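Local coordinates for protein mRNA interferase toxin YafQ (Escherichia coli, PDB 4MMG) that cleaves ribosome-bound mRNA at lysine codons as the endoribonuclease toxin of a type II toxin-antitoxin system, inhibiting translation elongation and inducing bacterial stasis, at residues Q6-V19 / L73-T87. The protein carries 1 engineered substitution. Numbering follows the deposited sequence.
Sequences QRDIEYSGQYSKDV and LIYKLTDKLLRFERT. With SO4 (sulfate ion), chain E.
The Y15 ring lies with one face against the CB of F84, a CH-pi contact 3.6 Å from CB to the ring centroid and only 2° off the ring normal, while the backbone of R86 passes its edge. With CG trans to N (chi1 -170°), the phenol swings from helix 13-24 across strand 81-88; L73 CD1 reaches Y15 CE1 obliquely, and the hydroxyl is buried without a partner in the model. On the same side of the sheet the Y11 and F84 rings run near parallel but slid apart, I9 CG2 meets the F84 edge, and helix 29-40 packs on I9, Y11 and Y15. The R7 guanidinium has L77 CD1 over one face, and its NE bonds T78 O at 2.9 Å.

On the other side, the R83 guanidinium receives E10 OE1 at one edge, 2.9 Å from NH1, and an oxygen of a sulfate, probably from the crystallisation liquor, at another; NE turns to E85 OE1, and S12 lies over a face. In this RelE-family toxin, edge strand 8-11 pairs in parallel with strand 81-88 of the mixed sheet, ending with S12 N bonded to F84 O. S12 OG then donates to E85 O (2.7 Å) and accepts from Y15 N, an N-cap that ties the first helix turn to the classic bulge at E85 and R86.

R86, its side chain about 10 Å from that of Q90, an engineered residue at the inferred proton-donor position, grips D18 side-on: NE takes the syn lone pair of OD2 at 2.9 Å and NH2 reaches OD1. T87 N adds a second donor to OD2, Q14 NE2 a second to OD1 from the opposite face. Four donors on one buried carboxylate would probably favour its ionised form and fix its rotation, locking helix to strand.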
loop_
_atom_site.group_PDB
_atom_site.type_symbol
_atom_site.label_atom_id
_atom_site.label_comp_id
_atom_site.label_asym_id
_atom_site.label_seq_id
_atom_site.Cartn_x
_atom_site.Cartn_y
_atom_site.Cartn_z
ATOM N N GLN A 6 5.354 -9.790 18.055
ATOM C CA GLN A 6 4.752 -10.255 16.816
ATOM C C GLN A 6 4.234 -9.058 16.047
ATOM O O GLN A 6 3.500 -8.235 16.591
ATOM C CB GLN A 6 3.591 -11.205 17.093
ATOM C CG GLN A 6 3.971 -12.463 17.843
ATOM C CD GLN A 6 2.906 -13.530 17.722
ATOM O OE1 GLN A 6 2.487 -13.881 16.621
ATOM N NE2 GLN A 6 2.451 -14.042 18.856
ATOM N N ARG A 7 4.620 -8.962 14.776
ATOM C CA ARG A 7 4.151 -7.882 13.913
ATOM C C ARG A 7 2.662 -8.040 13.633
ATOM O O ARG A 7 2.190 -9.136 13.335
ATOM C CB ARG A 7 4.938 -7.862 12.599
ATOM C CG ARG A 7 4.485 -6.791 11.607
ATOM C CD ARG A 7 5.187 -6.939 10.252
ATOM N NE ARG A 7 6.580 -6.495 10.286
ATOM C CZ ARG A 7 7.520 -6.873 9.419
ATOM N NH1 ARG A 7 7.236 -7.722 8.430
ATOM N NH2 ARG A 7 8.753 -6.403 9.545
ATOM N N ASP A 8 1.925 -6.940 13.732
ATOM C CA ASP A 8 0.489 -6.981 13.508
ATOM C C ASP A 8 0.124 -6.618 12.068
ATOM O O ASP A 8 0.994 -6.390 11.234
ATOM C CB ASP A 8 -0.246 -6.090 14.520
ATOM C CG ASP A 8 -0.195 -4.601 14.182
ATOM O OD1 ASP A 8 0.459 -4.179 13.203
ATOM O OD2 ASP A 8 -0.830 -3.826 14.922
ATOM N N ILE A 9 -1.162 -6.576 11.766
ATOM C CA ILE A 9 -1.609 -6.082 10.472
ATOM C C ILE A 9 -2.651 -5.036 10.766
ATOM O O ILE A 9 -3.569 -5.284 11.552
ATOM C CB ILE A 9 -2.250 -7.175 9.609
ATOM C CG1 ILE A 9 -1.280 -8.336 9.383
ATOM C CG2 ILE A 9 -2.664 -6.598 8.260
ATOM C CD1 ILE A 9 -1.931 -9.536 8.734
ATOM N N GLU A 10 -2.513 -3.864 10.156
ATOM C CA GLU A 10 -3.451 -2.773 10.397
ATOM C C GLU A 10 -3.960 -2.185 9.088
ATOM O O GLU A 10 -3.255 -2.183 8.073
ATOM C CB GLU A 10 -2.801 -1.663 11.226
ATOM C CG GLU A 10 -2.171 -2.140 12.525
ATOM C CD GLU A 10 -1.524 -1.015 13.309
ATOM O OE1 GLU A 10 -1.564 0.152 12.856
ATOM O OE2 GLU A 10 -0.973 -1.300 14.391
ATOM N N TYR A 11 -5.187 -1.677 9.130
ATOM C CA TYR A 11 -5.793 -0.999 7.995
ATOM C C TYR A 11 -6.356 0.317 8.489
ATOM O O TYR A 11 -7.220 0.323 9.367
ATOM C CB TYR A 11 -6.931 -1.839 7.406
ATOM C CG TYR A 11 -6.516 -3.212 6.945
ATOM C CD1 TYR A 11 -6.422 -4.271 7.839
ATOM C CD2 TYR A 11 -6.206 -3.449 5.617
ATOM C CE1 TYR A 11 -6.031 -5.528 7.417
ATOM C CE2 TYR A 11 -5.815 -4.699 5.189
ATOM C CZ TYR A 11 -5.736 -5.734 6.088
ATOM O OH TYR A 11 -5.343 -6.982 5.655
ATOM N N SER A 12 -5.884 1.440 7.955
ATOM C CA SER A 12 -6.462 2.719 8.348
ATOM C C SER A 12 -7.921 2.777 7.906
ATOM O O SER A 12 -8.333 2.065 6.978
ATOM C CB SER A 12 -5.704 3.873 7.710
ATOM O OG SER A 12 -6.020 3.933 6.335
ATOM N N GLY A 13 -8.710 3.623 8.562
ATOM C CA GLY A 13 -10.080 3.833 8.132
ATOM C C GLY A 13 -10.136 4.309 6.690
ATOM O O GLY A 13 -10.977 3.862 5.909
ATOM N N GLN A 14 -9.215 5.196 6.325
ATOM C CA GLN A 14 -9.172 5.692 4.957
ATOM C C GLN A 14 -8.866 4.578 3.954
ATOM O O GLN A 14 -9.404 4.584 2.846
ATOM C CB GLN A 14 -8.164 6.828 4.818
ATOM C CG GLN A 14 -8.216 7.515 3.465
ATOM C CD GLN A 14 -9.569 8.143 3.197
ATOM O OE1 GLN A 14 -10.136 8.818 4.061
ATOM N NE2 GLN A 14 -10.107 7.910 2.008
ATOM N N TYR A 15 -8.029 3.615 4.343
ATOM C CA TYR A 15 -7.682 2.520 3.438
ATOM C C TYR A 15 -8.916 1.758 2.983
ATOM O O TYR A 15 -9.058 1.425 1.807
ATOM C CB TYR A 15 -6.693 1.546 4.081
ATOM C CG TYR A 15 -6.136 0.559 3.081
ATOM C CD1 TYR A 15 -5.169 0.953 2.178
ATOM C CD2 TYR A 15 -6.588 -0.753 3.025
ATOM C CE1 TYR A 15 -4.651 0.087 1.257
ATOM C CE2 TYR A 15 -6.065 -1.649 2.089
ATOM C CZ TYR A 15 -5.097 -1.207 1.206
ATOM O OH TYR A 15 -4.533 -2.040 0.260
ATOM N N SER A 16 -9.819 1.486 3.916
ATOM C CA SER A 16 -11.032 0.758 3.581
ATOM C C SER A 16 -11.885 1.526 2.573
ATOM O O SER A 16 -12.440 0.928 1.654
ATOM C CB SER A 16 -11.828 0.447 4.846
ATOM O OG SER A 16 -11.051 -0.369 5.701
ATOM N N LYS A 17 -11.974 2.843 2.746
ATOM C CA LYS A 17 -12.701 3.682 1.795
ATOM C C LYS A 17 -12.009 3.638 0.435
ATOM O O LYS A 17 -12.663 3.503 -0.601
ATOM C CB LYS A 17 -12.782 5.122 2.294
ATOM C CG LYS A 17 -13.612 5.303 3.559
ATOM C CD LYS A 17 -13.667 6.766 3.951
ATOM C CE LYS A 17 -14.486 6.962 5.220
ATOM N NZ LYS A 17 -14.631 8.402 5.552
ATOM N N ASP A 18 -10.682 3.727 0.450
ATOM C CA ASP A 18 -9.905 3.685 -0.789
ATOM C C ASP A 18 -10.118 2.380 -1.561
ATOM O O ASP A 18 -10.228 2.383 -2.789
ATOM C CB ASP A 18 -8.412 3.850 -0.486
ATOM C CG ASP A 18 -8.041 5.258 -0.050
ATOM O OD1 ASP A 18 -8.881 6.183 -0.139
ATOM O OD2 ASP A 18 -6.880 5.442 0.373
ATOM N N VAL A 19 -10.168 1.266 -0.842
ATOM C CA VAL A 19 -10.366 -0.029 -1.472
ATOM C C VAL A 19 -11.748 -0.105 -2.120
ATOM O O VAL A 19 -11.885 -0.581 -3.253
ATOM C CB VAL A 19 -10.146 -1.188 -0.473
ATOM C CG1 VAL A 19 -10.661 -2.505 -1.046
ATOM C CG2 VAL A 19 -8.676 -1.297 -0.108
ATOM N N LEU A 73 0.070 2.038 -3.620
ATOM C CA LEU A 73 -0.227 1.638 -2.250
ATOM C C LEU A 73 0.741 2.359 -1.323
ATOM O O LEU A 73 1.959 2.254 -1.503
ATOM C CB LEU A 73 -0.063 0.132 -2.078
ATOM C CG LEU A 73 -0.107 -0.339 -0.618
ATOM C CD1 LEU A 73 -1.498 -0.166 -0.053
ATOM C CD2 LEU A 73 0.353 -1.788 -0.459
ATOM N N ILE A 74 0.205 3.100 -0.351
ATOM C CA ILE A 74 1.009 3.695 0.710
ATOM C C ILE A 74 0.801 2.852 1.968
ATOM O O ILE A 74 -0.338 2.597 2.396
ATOM C CB ILE A 74 0.625 5.160 1.004
ATOM C CG1 ILE A 74 0.945 6.053 -0.194
ATOM C CG2 ILE A 74 1.363 5.660 2.235
ATOM C CD1 ILE A 74 0.470 7.494 -0.019
ATOM N N TYR A 75 1.902 2.397 2.545
ATOM C CA TYR A 75 1.850 1.539 3.724
ATOM C C TYR A 75 3.016 1.865 4.663
ATOM O O TYR A 75 3.995 2.502 4.264
ATOM C CB TYR A 75 1.863 0.053 3.312
ATOM C CG TYR A 75 3.182 -0.373 2.714
ATOM C CD1 TYR A 75 3.481 -0.112 1.386
ATOM C CD2 TYR A 75 4.139 -1.007 3.495
ATOM C CE1 TYR A 75 4.702 -0.484 0.839
ATOM C CE2 TYR A 75 5.352 -1.376 2.972
ATOM C CZ TYR A 75 5.634 -1.109 1.649
ATOM O OH TYR A 75 6.855 -1.487 1.146
ATOM N N LYS A 76 2.913 1.427 5.914
ATOM C CA LYS A 76 4.014 1.565 6.856
ATOM C C LYS A 76 4.451 0.177 7.281
ATOM O O LYS A 76 3.610 -0.698 7.497
ATOM C CB LYS A 76 3.598 2.401 8.072
ATOM C CG LYS A 76 4.649 2.418 9.185
ATOM C CD LYS A 76 4.264 3.361 10.311
ATOM C CE LYS A 76 4.471 4.809 9.918
ATOM N NZ LYS A 76 4.046 5.725 11.015
ATOM N N LEU A 77 5.759 -0.035 7.365
ATOM C CA LEU A 77 6.286 -1.317 7.810
ATOM C C LEU A 77 7.417 -1.118 8.811
ATOM O O LEU A 77 8.464 -0.545 8.485
ATOM C CB LEU A 77 6.772 -2.158 6.624
ATOM C CG LEU A 77 7.291 -3.551 6.979
ATOM C CD1 LEU A 77 6.161 -4.419 7.486
ATOM C CD2 LEU A 77 7.938 -4.175 5.759
ATOM N N THR A 78 7.179 -1.570 10.039
ATOM C CA THR A 78 8.227 -1.630 11.052
ATOM C C THR A 78 8.320 -3.060 11.573
ATOM O O THR A 78 7.615 -3.953 11.093
ATOM C CB THR A 78 7.927 -0.686 12.225
ATOM O OG1 THR A 78 6.844 -1.220 12.998
ATOM C CG2 THR A 78 7.571 0.708 11.724
ATOM N N ASP A 79 9.185 -3.287 12.556
ATOM C CA ASP A 79 9.271 -4.613 13.162
ATOM C C ASP A 79 7.977 -4.966 13.899
ATOM O O ASP A 79 7.646 -6.141 14.057
ATOM C CB ASP A 79 10.464 -4.709 14.116
ATOM C CG ASP A 79 11.800 -4.641 13.397
ATOM O OD1 ASP A 79 11.825 -4.771 12.155
ATOM O OD2 ASP A 79 12.831 -4.460 14.080
ATOM N N LYS A 80 7.244 -3.939 14.326
ATOM C CA LYS A 80 6.046 -4.116 15.141
ATOM C C LYS A 80 4.743 -4.103 14.349
ATOM O O LYS A 80 3.741 -4.676 14.779
ATOM C CB LYS A 80 5.969 -3.030 16.214
ATOM C CG LYS A 80 7.077 -3.095 17.242
ATOM C CD LYS A 80 6.831 -2.104 18.363
ATOM C CE LYS A 80 8.006 -2.094 19.320
ATOM N NZ LYS A 80 8.551 -3.469 19.490
ATOM N N LEU A 81 4.730 -3.432 13.205
ATOM C CA LEU A 81 3.461 -3.273 12.508
ATOM C C LEU A 81 3.588 -3.243 10.999
ATOM O O LEU A 81 4.604 -2.799 10.448
ATOM C CB LEU A 81 2.710 -2.032 13.012
ATOM C CG LEU A 81 3.213 -0.618 12.717
ATOM C CD1 LEU A 81 2.795 -0.131 11.329
ATOM C CD2 LEU A 81 2.697 0.348 13.775
ATOM N N LEU A 82 2.550 -3.748 10.342
ATOM C CA LEU A 82 2.340 -3.491 8.924
ATOM C C LEU A 82 1.011 -2.771 8.845
ATOM O O LEU A 82 -0.008 -3.308 9.271
ATOM C CB LEU A 82 2.271 -4.795 8.139
ATOM C CG LEU A 82 1.662 -4.739 6.731
ATOM C CD1 LEU A 82 2.458 -3.832 5.796
ATOM C CD2 LEU A 82 1.565 -6.148 6.149
ATOM N N ARG A 83 1.016 -1.553 8.322
ATOM C CA ARG A 83 -0.213 -0.769 8.251
ATOM C C ARG A 83 -0.502 -0.334 6.816
ATOM O O ARG A 83 0.283 0.390 6.198
ATOM C CB ARG A 83 -0.127 0.454 9.168
ATOM C CG ARG A 83 -1.337 1.369 9.115
ATOM C CD ARG A 83 -1.213 2.459 10.177
ATOM N NE ARG A 83 -2.384 3.325 10.227
ATOM C CZ ARG A 83 -3.424 3.132 11.038
ATOM N NH1 ARG A 83 -3.442 2.097 11.872
ATOM N NH2 ARG A 83 -4.449 3.976 11.015
ATOM N N PHE A 84 -1.624 -0.803 6.284
ATOM C CA PHE A 84 -2.091 -0.353 4.978
ATOM C C PHE A 84 -2.776 0.998 5.144
ATOM O O PHE A 84 -3.788 1.110 5.837
ATOM C CB PHE A 84 -3.016 -1.406 4.374
ATOM C CG PHE A 84 -2.322 -2.706 4.101
ATOM C CD1 PHE A 84 -1.452 -2.825 3.032
ATOM C CD2 PHE A 84 -2.513 -3.797 4.930
ATOM C CE1 PHE A 84 -0.795 -4.015 2.778
ATOM C CE2 PHE A 84 -1.862 -4.994 4.692
ATOM C CZ PHE A 84 -1.000 -5.105 3.606
ATOM N N GLU A 85 -2.217 2.031 4.519
ATOM C CA GLU A 85 -2.614 3.407 4.817
ATOM C C GLU A 85 -3.543 4.057 3.797
ATOM O O GLU A 85 -4.593 4.588 4.166
ATOM C CB GLU A 85 -1.374 4.273 5.045
ATOM C CG GLU A 85 -1.676 5.649 5.584
ATOM C CD GLU A 85 -2.223 5.629 7.003
ATOM O OE1 GLU A 85 -2.054 4.619 7.720
ATOM O OE2 GLU A 85 -2.834 6.650 7.410
ATOM N N ARG A 86 -3.141 4.057 2.528
ATOM C CA ARG A 86 -3.972 4.582 1.445
ATOM C C ARG A 86 -3.703 3.814 0.167
ATOM O O ARG A 86 -2.635 3.214 0.005
ATOM C CB ARG A 86 -3.686 6.069 1.181
ATOM C CG ARG A 86 -4.218 7.020 2.246
ATOM C CD ARG A 86 -4.733 8.312 1.636
ATOM N NE ARG A 86 -5.887 8.087 0.768
ATOM C CZ ARG A 86 -6.438 9.022 0.000
ATOM N NH1 ARG A 86 -5.932 10.247 -0.023
ATOM N NH2 ARG A 86 -7.478 8.724 -0.762
ATOM N N THR A 87 -4.669 3.837 -0.740
ATOM C CA THR A 87 -4.427 3.367 -2.098
ATOM C C THR A 87 -5.237 4.184 -3.100
ATOM O O THR A 87 -6.363 4.596 -2.813
ATOM C CB THR A 87 -4.677 1.842 -2.244
ATOM O OG1 THR A 87 -4.194 1.401 -3.515
ATOM C CG2 THR A 87 -6.156 1.505 -2.130
HETATM S S SO4 E . -4.683 7.491 10.436
HETATM O O1 SO4 E . -4.531 8.701 9.632
HETATM O O2 SO4 E . -3.820 6.431 9.908
HETATM O O3 SO4 E . -6.085 7.075 10.398
HETATM O O4 SO4 E . -4.297 7.773 11.814
HETATM O O HOH W 1 3.446 -5.481 17.346
HETATM O O HOH W 2 -8.984 4.208 -4.462
#